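Local coordinates for protein M32 carboxypeptidase (Chitinophagaceae bacterium, PDB 7A03) that probably removes single amino acids from the C-terminal ends of peptides as a metal-dependent carboxypeptidase of family M32, at residues E153-N158 and A168-L173; N162-G167 and H413-Y418; I356-H361 and P420-G425. One frame throughout, in Å; residues are numbered along the deposited sequence.

Contact 1 of 3, residues E153-N158 and A168-L173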
ATOM      1  N   GLU A 153     -11.318  -3.329  21.991  1.00 22.35           N
ATOM      2  CA  GLU A 153     -12.536  -4.039  22.308  1.00 22.00           C
ATOM      3  C   GLU A 153     -12.620  -5.329  21.503  1.00 29.91           C
ATOM      4  O   GLU A 153     -12.164  -5.399  20.356  1.00 27.09           O
ATOM      5  CB  GLU A 153     -13.759  -3.167  22.047  1.00 33.55           C
ATOM      6  CG  GLU A 153     -13.643  -1.801  22.689  1.00 42.59           C
ATOM      7  CD  GLU A 153     -14.950  -1.055  22.707  1.00 54.61           C
ATOM      8  OE1 GLU A 153     -15.959  -1.633  23.165  1.00 60.85           O
ATOM      9  OE2 GLU A 153     -14.966   0.111  22.264  1.00 61.16           O
ATOM     10  N   ASP A 154     -13.184  -6.355  22.146  1.00 29.06           N
ATOM     11  CA  ASP A 154     -13.556  -7.631  21.535  1.00 30.22           C
ATOM     12  C   ASP A 154     -12.381  -8.555  21.221  1.00 32.24           C
ATOM     13  O   ASP A 154     -12.392  -9.727  21.614  1.00 35.59           O
ATOM     14  CB  ASP A 154     -14.462  -7.427  20.313  1.00 33.58           C
ATOM     15  CG  ASP A 154     -15.695  -6.598  20.636  1.00 34.75           C
ATOM     16  OD1 ASP A 154     -16.421  -6.952  21.594  1.00 41.93           O
ATOM     17  OD2 ASP A 154     -15.930  -5.584  19.943  1.00 35.70           O
ATOM     18  N   HIS A 155     -11.366  -8.048  20.513  0.52 26.36           N
ATOM     19  CA  HIS A 155     -10.241  -8.870  20.087  0.52 25.02           C
ATOM     20  C   HIS A 155      -8.958  -8.051  20.188  0.52 22.98           C
ATOM     21  O   HIS A 155      -8.908  -6.921  19.673  0.52 21.66           O
ATOM     22  CB  HIS A 155     -10.447  -9.363  18.648  0.52 22.78           C
ATOM     23  CG  HIS A 155      -9.567 -10.515  18.274  0.52 22.89           C
ATOM     24  ND1 HIS A 155      -8.197 -10.403  18.175  0.52 18.45           N
ATOM     25  CD2 HIS A 155      -9.860 -11.804  17.979  0.52 20.20           C
ATOM     26  CE1 HIS A 155      -7.683 -11.570  17.836  0.52 17.64           C
ATOM     27  NE2 HIS A 155      -8.670 -12.438  17.708  0.52 21.88           N
ATOM     28  N   PRO A 156      -7.914  -8.584  20.834  1.00 23.06           N
ATOM     29  CA  PRO A 156      -6.663  -7.811  20.973  1.00 20.87           C
ATOM     30  C   PRO A 156      -6.050  -7.388  19.658  1.00 20.23           C
ATOM     31  O   PRO A 156      -5.458  -6.302  19.579  1.00 20.32           O
ATOM     32  CB  PRO A 156      -5.726  -8.773  21.718  1.00 21.25           C
ATOM     33  CG  PRO A 156      -6.383 -10.138  21.616  1.00 28.32           C
ATOM     34  CD  PRO A 156      -7.852  -9.889  21.515  1.00 27.66           C
ATOM     35  N   TYR A 157      -6.165  -8.223  18.623  1.00 17.14           N
ATOM     36  CA  TYR A 157      -5.633  -7.874  17.310  1.00 19.09           C
ATOM     37  C   TYR A 157      -6.207  -6.556  16.785  1.00 16.44           C
ATOM     38  O   TYR A 157      -5.538  -5.874  16.003  1.00 16.63           O
ATOM     39  CB  TYR A 157      -5.904  -9.049  16.362  1.00 20.13           C
ATOM     40  CG  TYR A 157      -5.285  -8.979  14.987  1.00 17.75           C
ATOM     41  CD1 TYR A 157      -3.961  -8.602  14.799  1.00 18.36           C
ATOM     42  CD2 TYR A 157      -6.033  -9.318  13.874  1.00 18.13           C
ATOM     43  CE1 TYR A 157      -3.412  -8.564  13.530  1.00 20.33           C
ATOM     44  CE2 TYR A 157      -5.495  -9.269  12.611  1.00 19.79           C
ATOM     45  CZ  TYR A 157      -4.191  -8.892  12.442  1.00 18.87           C
ATOM     46  OH  TYR A 157      -3.669  -8.859  11.177  1.00 18.90           O
ATOM     47  N   ASN A 158      -7.399  -6.159  17.243  1.00 17.79           N
ATOM     48  CA  ASN A 158      -7.977  -4.883  16.826  1.00 19.60           C
ATOM     49  C   ASN A 158      -7.073  -3.717  17.172  1.00 21.33           C
ATOM     50  O   ASN A 158      -7.098  -2.689  16.485  1.00 17.29           O
ATOM     51  CB  ASN A 158      -9.326  -4.667  17.499  1.00 18.78           C
ATOM     52  CG  ASN A 158     -10.403  -5.548  16.915  1.00 22.65           C
ATOM     53  OD1 ASN A 158     -10.230  -6.104  15.825  1.00 22.43           O
ATOM     54  ND2 ASN A 158     -11.517  -5.681  17.624  1.00 23.04           N
ATOM     55  N   ALA A 168     -10.166  -0.194  11.422  1.00 22.74           N
ATOM     56  CA  ALA A 168     -10.188  -1.595  11.014  1.00 22.02           C
ATOM     57  C   ALA A 168     -10.335  -2.506  12.228  1.00 19.58           C
ATOM     58  O   ALA A 168      -9.797  -2.228  13.306  1.00 21.41           O
ATOM     59  CB  ALA A 168      -8.914  -1.944  10.247  1.00 20.53           C
ATOM     60  N   ASN A 169     -11.077  -3.599  12.061  1.00 15.72           N
ATOM     61  CA  ASN A 169     -11.299  -4.504  13.182  1.00 19.71           C
ATOM     62  C   ASN A 169     -11.651  -5.895  12.666  1.00 21.01           C
ATOM     63  O   ASN A 169     -11.959  -6.093  11.479  1.00 18.63           O
ATOM     64  CB  ASN A 169     -12.377  -3.972  14.142  1.00 20.46           C
ATOM     65  CG  ASN A 169     -13.728  -3.823  13.463  1.00 27.79           C
ATOM     66  OD1 ASN A 169     -14.417  -4.808  13.224  1.00 25.81           O
ATOM     67  ND2 ASN A 169     -14.108  -2.589  13.149  1.00 29.98           N
ATOM     68  N   VAL A 170     -11.599  -6.857  13.591  1.00 18.63           N
ATOM     69  CA  VAL A 170     -11.765  -8.270  13.251  1.00 18.05           C
ATOM     70  C   VAL A 170     -13.164  -8.562  12.732  1.00 22.16           C
ATOM     71  O   VAL A 170     -13.330  -9.395  11.839  1.00 23.43           O
ATOM     72  CB  VAL A 170     -11.344  -9.175  14.429  1.00 22.82           C
ATOM     73  CG1 VAL A 170     -11.966 -10.567  14.324  1.00 23.56           C
ATOM     74  CG2 VAL A 170      -9.838  -9.288  14.478  1.00 19.90           C
ATOM     75  N   ASP A 171     -14.191  -7.890  13.255  1.00 19.19           N
ATOM     76  CA  ASP A 171     -15.549  -8.131  12.763  1.00 22.19           C
ATOM     77  C   ASP A 171     -15.669  -7.741  11.292  1.00 23.84           C
ATOM     78  O   ASP A 171     -16.109  -8.540  10.442  1.00 23.50           O
ATOM     79  CB  ASP A 171     -16.532  -7.323  13.612  1.00 29.22           C
ATOM     80  CG  ASP A 171     -17.979  -7.621  13.281  1.00 41.59           C
ATOM     81  OD1 ASP A 171     -18.479  -8.692  13.687  1.00 48.18           O
ATOM     82  OD2 ASP A 171     -18.617  -6.778  12.618  1.00 47.01           O
ATOM     83  N   MET A 172     -15.236  -6.515  10.975  1.00 20.77           N
ATOM     84  CA  MET A 172     -15.269  -5.994   9.613  1.00 21.56           C
ATOM     85  C   MET A 172     -14.434  -6.857   8.670  1.00 19.67           C
ATOM     86  O   MET A 172     -14.882  -7.231   7.577  1.00 16.41           O
ATOM     87  CB  MET A 172     -14.745  -4.555   9.645  1.00 21.73           C
ATOM     88  CG  MET A 172     -14.296  -3.992   8.315  1.00 22.83           C
ATOM     89  SD  MET A 172     -13.170  -2.606   8.573  1.00 26.91           S
ATOM     90  CE  MET A 172     -12.959  -2.035   6.886  1.00 28.45           C
ATOM     91  N   LEU A 173     -13.212  -7.197   9.084  1.00 18.64           N
ATOM     92  CA  LEU A 173     -12.318  -7.949   8.214  1.00 16.08           C
ATOM     93  C   LEU A 173     -12.732  -9.412   8.092  1.00 16.96           C
ATOM     94  O   LEU A 173     -12.544 -10.016   7.031  1.00 17.17           O
ATOM     95  CB  LEU A 173     -10.871  -7.801   8.697  1.00 16.19           C
ATOM     96  CG  LEU A 173     -10.270  -6.413   8.429  1.00 17.37           C
ATOM     97  CD1 LEU A 173      -8.837  -6.287   8.934  1.00 18.37           C
ATOM     98  CD2 LEU A 173     -10.314  -6.119   6.947  1.00 18.62           C
TER
HETATM   99  O   HOH W   1     -13.902  -6.735  16.159  1.00 23.77           O
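N158 OD1 takes the backbone N-H of V170 over 2.7 Å, with an N-H...O angle of 147° and the donor tilted 21° from the carbonyl plane. OD1 also lies against N169 CA at 3.3 Å. The other branch of the amide faces back along its own chain, where N158 ND2 donates to E153 O at 2.8 Å, a carbonyl that also accepts from H155 N. A water accepts from N158 ND2 and D171 N, so the amide reaches two successive N-H groups of the helix start, one directly and one through solvent. Being held at both branches, its rotation is fixed.

The apolar half is V170 CG2. It meets the edge of Y157 at CD2, 3.9 Å away, and lies over one face of the H155 ring, 4.2 Å from the centroid, though that ring has two conformers and this packing holds for one of them. In the same conformer H155 ND1 accepts from Y157 N in the ring plane, and NE2 bonds, equally tentatively, to D374. Y157 OH bonds to E369 on helix 358-374.

At the start of the second helix, chi1 of 61° folds the N169 side chain back so that OD1 accepts from M172 N at 2.9 Å, the donor above the carbonyl plane rather than on a lone pair. This is an asparagine N-cap on helix 170-192, supplemented by a second asparagine from the preceding helix 157-164.

Contact 2 of 3, residues N162-G167 and H413-Y418; sequences NEYEKG and HGSFGY
Y164, the last helical residue of 157-164, meets Y418 in an edge-to-face aromatic pair that seats the C-terminal end of this helix on the loop leading into helix 420-439. The ring centroids are 5.1 Å apart and the planes stand at 62°, the edge of Y418 directed at the face of Y164; the closest carbons are Y418 CD2 and Y164 CE1, 3.5 Å apart. The same face receives Y418 CB in a CH-pi contact, 4.2 Å from the centroid. The backbone puts CB over the ring; with CG anti to the backbone N (chi1 -168°), the Y418 ring then lies with its CD2 edge against that face. Beyond the segments, L293 touches both tyrosines.

The phenol end of Y164 runs on to S415, with Y164 OH 3.4 Å from S415 CB; S415 OG itself bonds to a bound glycerol, probably from the crystallisation liquor. G417 runs past the base of the Y164 side chain, its O 3.5 Å from Y164 CB. A CB at G417 would point at Y164, near CD2, and at phi 90° would jam against the preceding carbonyl. Packing alone carries the pairing, and it is tightest in the plane of the Y164 ring, where F416 O approaches the edge at CE2 to 3.2 Å.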
ATOM      1  N   ASN A 162      -5.992  -1.362  14.068  1.00 20.91           N
ATOM      2  CA  ASN A 162      -6.285   0.066  14.161  1.00 20.28           C
ATOM      3  C   ASN A 162      -5.042   0.926  13.960  1.00 21.92           C
ATOM      4  O   ASN A 162      -5.145   2.038  13.434  1.00 19.63           O
ATOM      5  CB  ASN A 162      -6.944   0.374  15.504  1.00 25.20           C
ATOM      6  CG  ASN A 162      -7.393   1.811  15.613  1.00 25.55           C
ATOM      7  OD1 ASN A 162      -8.363   2.213  14.981  1.00 24.33           O
ATOM      8  ND2 ASN A 162      -6.699   2.591  16.435  1.00 25.20           N
ATOM      9  N   GLU A 163      -3.872   0.426  14.365  1.00 18.54           N
ATOM     10  CA  GLU A 163      -2.625   1.156  14.157  1.00 24.86           C
ATOM     11  C   GLU A 163      -2.394   1.445  12.688  1.00 26.30           C
ATOM     12  O   GLU A 163      -1.973   2.550  12.322  1.00 29.36           O
ATOM     13  CB  GLU A 163      -1.462   0.327  14.688  1.00 29.43           C
ATOM     14  CG  GLU A 163      -1.370   0.354  16.176  1.00 31.83           C
ATOM     15  CD  GLU A 163      -0.851   1.676  16.657  1.00 44.87           C
ATOM     16  OE1 GLU A 163       0.368   1.901  16.527  1.00 50.66           O
ATOM     17  OE2 GLU A 163      -1.661   2.496  17.135  1.00 49.77           O
ATOM     18  N   TYR A 164      -2.651   0.461  11.826  1.00 21.53           N
ATOM     19  CA  TYR A 164      -2.266   0.612  10.435  1.00 21.17           C
ATOM     20  C   TYR A 164      -3.412   1.080   9.561  1.00 24.50           C
ATOM     21  O   TYR A 164      -3.168   1.549   8.443  1.00 24.41           O
ATOM     22  CB  TYR A 164      -1.650  -0.687   9.895  1.00 17.94           C
ATOM     23  CG  TYR A 164      -0.231  -0.899  10.378  1.00 17.76           C
ATOM     24  CD1 TYR A 164       0.816  -0.108   9.899  1.00 23.22           C
ATOM     25  CD2 TYR A 164       0.067  -1.868  11.323  1.00 22.16           C
ATOM     26  CE1 TYR A 164       2.114  -0.287  10.352  1.00 25.21           C
ATOM     27  CE2 TYR A 164       1.360  -2.057  11.772  1.00 24.80           C
ATOM     28  CZ  TYR A 164       2.379  -1.267  11.290  1.00 21.22           C
ATOM     29  OH  TYR A 164       3.662  -1.466  11.745  1.00 31.46           O
ATOM     30  N   GLU A 165      -4.639   1.003  10.067  1.00 22.43           N
ATOM     31  CA  GLU A 165      -5.818   1.457   9.337  1.00 21.69           C
ATOM     32  C   GLU A 165      -6.853   1.834  10.390  1.00 19.95           C
ATOM     33  O   GLU A 165      -7.528   0.960  10.945  1.00 20.61           O
ATOM     34  CB  GLU A 165      -6.326   0.353   8.428  1.00 18.72           C
ATOM     35  CG  GLU A 165      -7.436   0.770   7.510  1.00 20.14           C
ATOM     36  CD  GLU A 165      -6.984   1.695   6.370  1.00 20.57           C
ATOM     37  OE1 GLU A 165      -5.778   1.765   6.049  1.00 17.60           O
ATOM     38  OE2 GLU A 165      -7.873   2.345   5.782  1.00 27.95           O
ATOM     39  N   LYS A 166      -6.965   3.131  10.667  1.00 21.44           N
ATOM     40  CA  LYS A 166      -7.884   3.593  11.693  1.00 23.69           C
ATOM     41  C   LYS A 166      -9.290   3.126  11.368  1.00 27.85           C
ATOM     42  O   LYS A 166      -9.794   3.354  10.265  1.00 26.79           O
ATOM     43  CB  LYS A 166      -7.841   5.118  11.782  1.00 27.97           C
ATOM     44  CG  LYS A 166      -8.749   5.695  12.852  1.00 31.92           C
ATOM     45  CD  LYS A 166      -8.509   7.195  13.054  1.00 31.85           C
ATOM     46  CE  LYS A 166      -9.382   7.742  14.178  1.00 36.20           C
ATOM     47  NZ  LYS A 166      -9.554   9.225  14.098  1.00 40.96           N
ATOM     48  N   GLY A 167      -9.909   2.438  12.326  1.00 24.74           N
ATOM     49  CA  GLY A 167     -11.229   1.889  12.158  1.00 25.04           C
ATOM     50  C   GLY A 167     -11.273   0.402  11.870  1.00 25.64           C
ATOM     51  O   GLY A 167     -12.326  -0.212  12.053  1.00 27.80           O
ATOM     52  N   HIS A 413       9.855  -6.686  10.999  1.00 23.18           N
ATOM     53  CA  HIS A 413       9.817  -5.259  11.281  1.00 21.60           C
ATOM     54  C   HIS A 413       8.875  -4.920  12.419  1.00 19.86           C
ATOM     55  O   HIS A 413       8.810  -3.747  12.816  1.00 21.50           O
ATOM     56  CB  HIS A 413       9.306  -4.495  10.064  1.00 18.69           C
ATOM     57  CG  HIS A 413      10.312  -4.323   8.973  1.00 21.75           C
ATOM     58  ND1 HIS A 413       9.952  -3.916   7.705  1.00 22.08           N
ATOM     59  CD2 HIS A 413      11.661  -4.457   8.957  1.00 22.13           C
ATOM     60  CE1 HIS A 413      11.033  -3.828   6.950  1.00 25.37           C
ATOM     61  NE2 HIS A 413      12.082  -4.151   7.685  1.00 22.11           N
ATOM     62  N   GLY A 414       8.129  -5.901  12.920  1.00 22.43           N
ATOM     63  CA  GLY A 414       7.104  -5.662  13.910  1.00 21.62           C
ATOM     64  C   GLY A 414       5.802  -5.156  13.340  1.00 19.59           C
ATOM     65  O   GLY A 414       4.965  -4.659  14.096  1.00 17.85           O
ATOM     66  N   SER A 415       5.604  -5.279  12.023  1.00 17.43           N
ATOM     67  CA  SER A 415       4.431  -4.718  11.356  1.00 16.41           C
ATOM     68  C   SER A 415       3.321  -5.763  11.331  1.00 17.11           C
ATOM     69  O   SER A 415       3.127  -6.499  10.361  1.00 21.68           O
ATOM     70  CB  SER A 415       4.774  -4.182   9.968  1.00 20.05           C
ATOM     71  OG  SER A 415       6.012  -3.480   9.956  1.00 20.55           O
ATOM     72  N   PHE A 416       2.601  -5.835  12.447  1.00 16.39           N
ATOM     73  CA  PHE A 416       1.430  -6.688  12.606  1.00 17.75           C
ATOM     74  C   PHE A 416       0.188  -5.819  12.464  1.00 16.93           C
ATOM     75  O   PHE A 416       0.104  -4.737  13.055  1.00 17.38           O
ATOM     76  CB  PHE A 416       1.453  -7.377  13.979  1.00 17.95           C
ATOM     77  CG  PHE A 416       2.407  -8.546  14.053  1.00 17.19           C
ATOM     78  CD1 PHE A 416       3.778  -8.341  14.096  1.00 22.29           C
ATOM     79  CD2 PHE A 416       1.928  -9.851  14.041  1.00 21.24           C
ATOM     80  CE1 PHE A 416       4.654  -9.412  14.161  1.00 27.22           C
ATOM     81  CE2 PHE A 416       2.798 -10.926  14.106  1.00 24.77           C
ATOM     82  CZ  PHE A 416       4.158 -10.708  14.156  1.00 22.99           C
ATOM     83  N   GLY A 417      -0.793  -6.314  11.710  1.00 16.48           N
ATOM     84  CA  GLY A 417      -1.957  -5.541  11.358  1.00 18.82           C
ATOM     85  C   GLY A 417      -1.818  -4.763  10.066  1.00 16.89           C
ATOM     86  O   GLY A 417      -2.738  -4.011   9.716  1.00 17.82           O
ATOM     87  N   TYR A 418      -0.708  -4.934   9.341  1.00 14.65           N
ATOM     88  CA  TYR A 418      -0.394  -4.191   8.126  1.00 12.74           C
ATOM     89  C   TYR A 418      -0.995  -4.850   6.891  1.00 14.90           C
ATOM     90  O   TYR A 418      -1.601  -4.182   6.046  1.00 15.47           O
ATOM     91  CB  TYR A 418       1.135  -4.111   7.979  1.00 20.92           C
ATOM     92  CG  TYR A 418       1.657  -3.136   6.941  1.00 17.16           C
ATOM     93  CD1 TYR A 418       1.524  -3.383   5.582  1.00 16.91           C
ATOM     94  CD2 TYR A 418       2.324  -1.981   7.331  1.00 19.07           C
ATOM     95  CE1 TYR A 418       2.017  -2.491   4.638  1.00 19.86           C
ATOM     96  CE2 TYR A 418       2.819  -1.088   6.400  1.00 19.28           C
ATOM     97  CZ  TYR A 418       2.658  -1.342   5.063  1.00 23.14           C
ATOM     98  OH  TYR A 418       3.154  -0.441   4.149  1.00 25.99           O
TER

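Contact 3 of 3, residues I356-H361 and P420-G425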
ATOM      1  N   ILE A 356      -6.455 -11.459  -8.373  1.00 14.80           N
ATOM      2  CA  ILE A 356      -7.478 -12.297  -7.751  1.00 14.36           C
ATOM      3  C   ILE A 356      -6.844 -13.086  -6.620  1.00 16.80           C
ATOM      4  O   ILE A 356      -7.232 -12.947  -5.451  1.00 16.71           O
ATOM      5  CB  ILE A 356      -8.173 -13.235  -8.757  1.00 14.71           C
ATOM      6  CG1 ILE A 356      -8.806 -12.421  -9.887  1.00 16.92           C
ATOM      7  CG2 ILE A 356      -9.207 -14.096  -8.056  1.00 18.68           C
ATOM      8  CD1 ILE A 356      -9.843 -11.426  -9.410  1.00 18.53           C
ATOM      9  N   THR A 357      -5.859 -13.918  -6.961  1.00 15.67           N
ATOM     10  CA  THR A 357      -5.240 -14.763  -5.948  1.00 14.55           C
ATOM     11  C   THR A 357      -4.525 -13.953  -4.873  1.00 14.26           C
ATOM     12  O   THR A 357      -4.370 -14.454  -3.754  1.00 14.47           O
ATOM     13  CB  THR A 357      -4.269 -15.756  -6.595  1.00 14.67           C
ATOM     14  OG1 THR A 357      -3.220 -15.029  -7.249  1.00 16.09           O
ATOM     15  CG2 THR A 357      -4.994 -16.649  -7.586  1.00 15.16           C
ATOM     16  N   TYR A 358      -4.103 -12.717  -5.184  1.00 15.52           N
ATOM     17  CA  TYR A 358      -3.441 -11.865  -4.193  1.00 14.86           C
ATOM     18  C   TYR A 358      -4.182 -11.871  -2.859  1.00 14.84           C
ATOM     19  O   TYR A 358      -3.564 -11.947  -1.784  1.00 14.05           O
ATOM     20  CB  TYR A 358      -3.367 -10.423  -4.718  1.00 15.39           C
ATOM     21  CG  TYR A 358      -2.494  -9.502  -3.882  1.00 14.48           C
ATOM     22  CD1 TYR A 358      -3.016  -8.822  -2.781  1.00 14.87           C
ATOM     23  CD2 TYR A 358      -1.157  -9.317  -4.196  1.00 15.53           C
ATOM     24  CE1 TYR A 358      -2.226  -7.999  -2.008  1.00 14.62           C
ATOM     25  CE2 TYR A 358      -0.354  -8.488  -3.437  1.00 15.55           C
ATOM     26  CZ  TYR A 358      -0.896  -7.828  -2.350  1.00 15.56           C
ATOM     27  OH  TYR A 358      -0.108  -6.998  -1.579  1.00 18.90           O
ATOM     28  N   HIS A 359      -5.513 -11.812  -2.912  1.00 14.59           N
ATOM     29  CA  HIS A 359      -6.280 -11.635  -1.691  1.00 14.06           C
ATOM     30  C   HIS A 359      -6.312 -12.887  -0.830  1.00 14.37           C
ATOM     31  O   HIS A 359      -6.434 -12.776   0.394  1.00 16.18           O
ATOM     32  CB  HIS A 359      -7.636 -11.022  -2.030  1.00 15.44           C
ATOM     33  CG  HIS A 359      -7.483  -9.794  -2.867  1.00 14.59           C
ATOM     34  ND1 HIS A 359      -6.960  -8.623  -2.357  1.00 15.56           N
ATOM     35  CD2 HIS A 359      -7.672  -9.579  -4.191  1.00 13.82           C
ATOM     36  CE1 HIS A 359      -6.867  -7.728  -3.325  1.00 16.18           C
ATOM     37  NE2 HIS A 359      -7.299  -8.278  -4.448  1.00 15.53           N
ATOM     38  N   PHE A 360      -6.087 -14.064  -1.419  1.00 14.58           N
ATOM     39  CA  PHE A 360      -5.895 -15.234  -0.569  1.00 14.87           C
ATOM     40  C   PHE A 360      -4.600 -15.127   0.224  1.00 15.32           C
ATOM     41  O   PHE A 360      -4.581 -15.422   1.430  1.00 15.64           O
ATOM     42  CB  PHE A 360      -5.970 -16.514  -1.386  1.00 15.18           C
ATOM     43  CG  PHE A 360      -7.363 -16.836  -1.847  1.00 21.97           C
ATOM     44  CD1 PHE A 360      -7.871 -16.264  -3.003  1.00 19.47           C
ATOM     45  CD2 PHE A 360      -8.185 -17.648  -1.087  1.00 27.28           C
ATOM     46  CE1 PHE A 360      -9.169 -16.538  -3.412  1.00 19.75           C
ATOM     47  CE2 PHE A 360      -9.472 -17.922  -1.491  1.00 26.71           C
ATOM     48  CZ  PHE A 360      -9.960 -17.366  -2.648  1.00 23.95           C
ATOM     49  N   HIS A 361      -3.527 -14.652  -0.424  1.00 14.74           N
ATOM     50  CA  HIS A 361      -2.287 -14.386   0.304  1.00 14.87           C
ATOM     51  C   HIS A 361      -2.573 -13.490   1.503  1.00 14.15           C
ATOM     52  O   HIS A 361      -2.166 -13.785   2.640  1.00 15.93           O
ATOM     53  CB  HIS A 361      -1.264 -13.722  -0.623  1.00 13.94           C
ATOM     54  CG  HIS A 361      -0.785 -14.594  -1.749  1.00 15.07           C
ATOM     55  ND1 HIS A 361       0.312 -15.431  -1.644  1.00 14.84           N
ATOM     56  CD2 HIS A 361      -1.228 -14.717  -3.022  1.00 15.66           C
ATOM     57  CE1 HIS A 361       0.499 -16.054  -2.794  1.00 16.50           C
ATOM     58  NE2 HIS A 361      -0.422 -15.640  -3.647  1.00 18.05           N
ATOM     59  N   PRO A 420      -3.683  -6.498   5.952  1.00 13.24           N
ATOM     60  CA  PRO A 420      -5.043  -6.286   5.429  1.00 15.33           C
ATOM     61  C   PRO A 420      -5.179  -5.029   4.582  1.00 16.65           C
ATOM     62  O   PRO A 420      -6.017  -5.009   3.668  1.00 16.27           O
ATOM     63  CB  PRO A 420      -5.910  -6.221   6.697  1.00 15.49           C
ATOM     64  CG  PRO A 420      -5.152  -6.994   7.708  1.00 17.61           C
ATOM     65  CD  PRO A 420      -3.698  -6.724   7.414  1.00 13.44           C
ATOM     66  N   THR A 421      -4.363  -3.993   4.842  1.00 14.66           N
ATOM     67  CA  THR A 421      -4.502  -2.750   4.090  1.00 15.49           C
ATOM     68  C   THR A 421      -4.316  -2.966   2.592  1.00 14.93           C
ATOM     69  O   THR A 421      -4.966  -2.279   1.796  1.00 14.20           O
ATOM     70  CB  THR A 421      -3.565  -1.659   4.616  1.00 14.53           C
ATOM     71  OG1 THR A 421      -2.200  -2.047   4.423  1.00 16.38           O
ATOM     72  CG2 THR A 421      -3.830  -1.409   6.093  1.00 20.52           C
ATOM     73  N   TYR A 422      -3.472  -3.923   2.184  1.00 13.79           N
ATOM     74  CA  TYR A 422      -3.315  -4.160   0.748  1.00 12.42           C
ATOM     75  C   TYR A 422      -4.653  -4.530   0.117  1.00 12.80           C
ATOM     76  O   TYR A 422      -5.073  -3.930  -0.891  1.00 15.09           O
ATOM     77  CB  TYR A 422      -2.288  -5.262   0.470  1.00 12.43           C
ATOM     78  CG  TYR A 422      -0.863  -4.970   0.873  1.00 14.03           C
ATOM     79  CD1 TYR A 422      -0.031  -4.192   0.074  1.00 16.59           C
ATOM     80  CD2 TYR A 422      -0.339  -5.514   2.036  1.00 16.06           C
ATOM     81  CE1 TYR A 422       1.274  -3.953   0.434  1.00 19.21           C
ATOM     82  CE2 TYR A 422       0.965  -5.272   2.412  1.00 15.97           C
ATOM     83  CZ  TYR A 422       1.767  -4.490   1.607  1.00 18.26           C
ATOM     84  OH  TYR A 422       3.080  -4.262   1.983  1.00 19.11           O
ATOM     85  N   SER A 423      -5.364  -5.483   0.732  1.00 12.91           N
ATOM     86  CA  SER A 423      -6.657  -5.876   0.189  1.00 14.09           C
ATOM     87  C   SER A 423      -7.656  -4.753   0.311  1.00 14.87           C
ATOM     88  O   SER A 423      -8.426  -4.514  -0.625  1.00 14.36           O
ATOM     89  CB  SER A 423      -7.209  -7.135   0.855  1.00 13.47           C
ATOM     90  OG  SER A 423      -6.463  -8.261   0.435  1.00 15.68           O
ATOM     91  N   LEU A 424      -7.632  -4.022   1.431  1.00 13.11           N
ATOM     92  CA  LEU A 424      -8.562  -2.912   1.556  1.00 13.83           C
ATOM     93  C   LEU A 424      -8.348  -1.936   0.408  1.00 14.86           C
ATOM     94  O   LEU A 424      -9.314  -1.469  -0.214  1.00 13.67           O
ATOM     95  CB  LEU A 424      -8.382  -2.220   2.909  1.00 13.12           C
ATOM     96  CG  LEU A 424      -8.786  -3.002   4.167  1.00 13.37           C
ATOM     97  CD1 LEU A 424      -8.484  -2.198   5.438  1.00 18.84           C
ATOM     98  CD2 LEU A 424     -10.253  -3.362   4.103  1.00 22.04           C
ATOM     99  N   GLY A 425      -7.079  -1.689   0.063  1.00 13.26           N
ATOM    100  CA  GLY A 425      -6.801  -0.776  -1.025  1.00 13.94           C
ATOM    101  C   GLY A 425      -7.472  -1.242  -2.296  1.00 12.62           C
ATOM    102  O   GLY A 425      -8.200  -0.483  -2.949  1.00 13.51           O
TER
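H359 and S423 bring the two backbones nearest to each other, their CA atoms 6.1 Å apart, where the first turns of helices 358-374 and 420-439 meet. A hydrogen bond joins their side chains: H359 ND1 and S423 OG are 2.9 Å apart, the oxygen lies in the imidazole plane, and the bond is nearly straight at 171°, although either atom could be the donor. In H359, chi1 of -52° carries the ring toward helix 420-439, and chi2 of -70° turns its ND1 edge to the serine. F427 and F489 also meet the imidazole, F489 edge-to-face, giving this polar link aromatic neighbours. A leucine in place of H359 would probably leave S423 OG without this partner inside a buried interface and lose the flat ring that meets the two phenylalanines.

The neighbouring pair, Y358 and Y422, packs without a hydrogen bond between the two. Y358 OH hangs over one face of the Y422 ring, 3.3 Å from CD1, while Y422 CB lies at the edge of the Y358 ring, close to its plane and 3.7 Å from CE1. The polar ends find their partners elsewhere: Y358 OH bonds to R350 NH1, and Y422 OH to H410 NE2. R350 also makes a cation-pi contact with the Y422 ring, and R301 makes one with Y358.

The Y422 side chain comes near a bound glycerol and the HExxH residues, which in M32 enzymes supply metal ligands, though no metal is bound to them here. Near this probable metal site, the chemistry divides in two: the buried imidazole and hydroxyl satisfy each other through a nearly straight bond, while each phenol oxygen is taken by a partner from outside the pair.

Contact 3 is the most buried, and its centre lies about 10 Å from the centre of the chain; contacts 1 and 2 are partly buried, their centres about 20 and 12 Å from it. Contacts 1 and 2 use opposite ends of helix 157-164, and E369 receives bonds from both, through Y157 OH and G417 N. E369 belongs to helix 358-374, which also carries contact 3. Helix 420-439 adds a second tie: L173 packs on P420, and E165 touches T421 and L424. In outlying contact 1, water joins the amide capping beside valine packing; contact 2 is aromatic and carbonyl packing; contact 3, nearest the centre, satisfies its polar groups with side-chain partners.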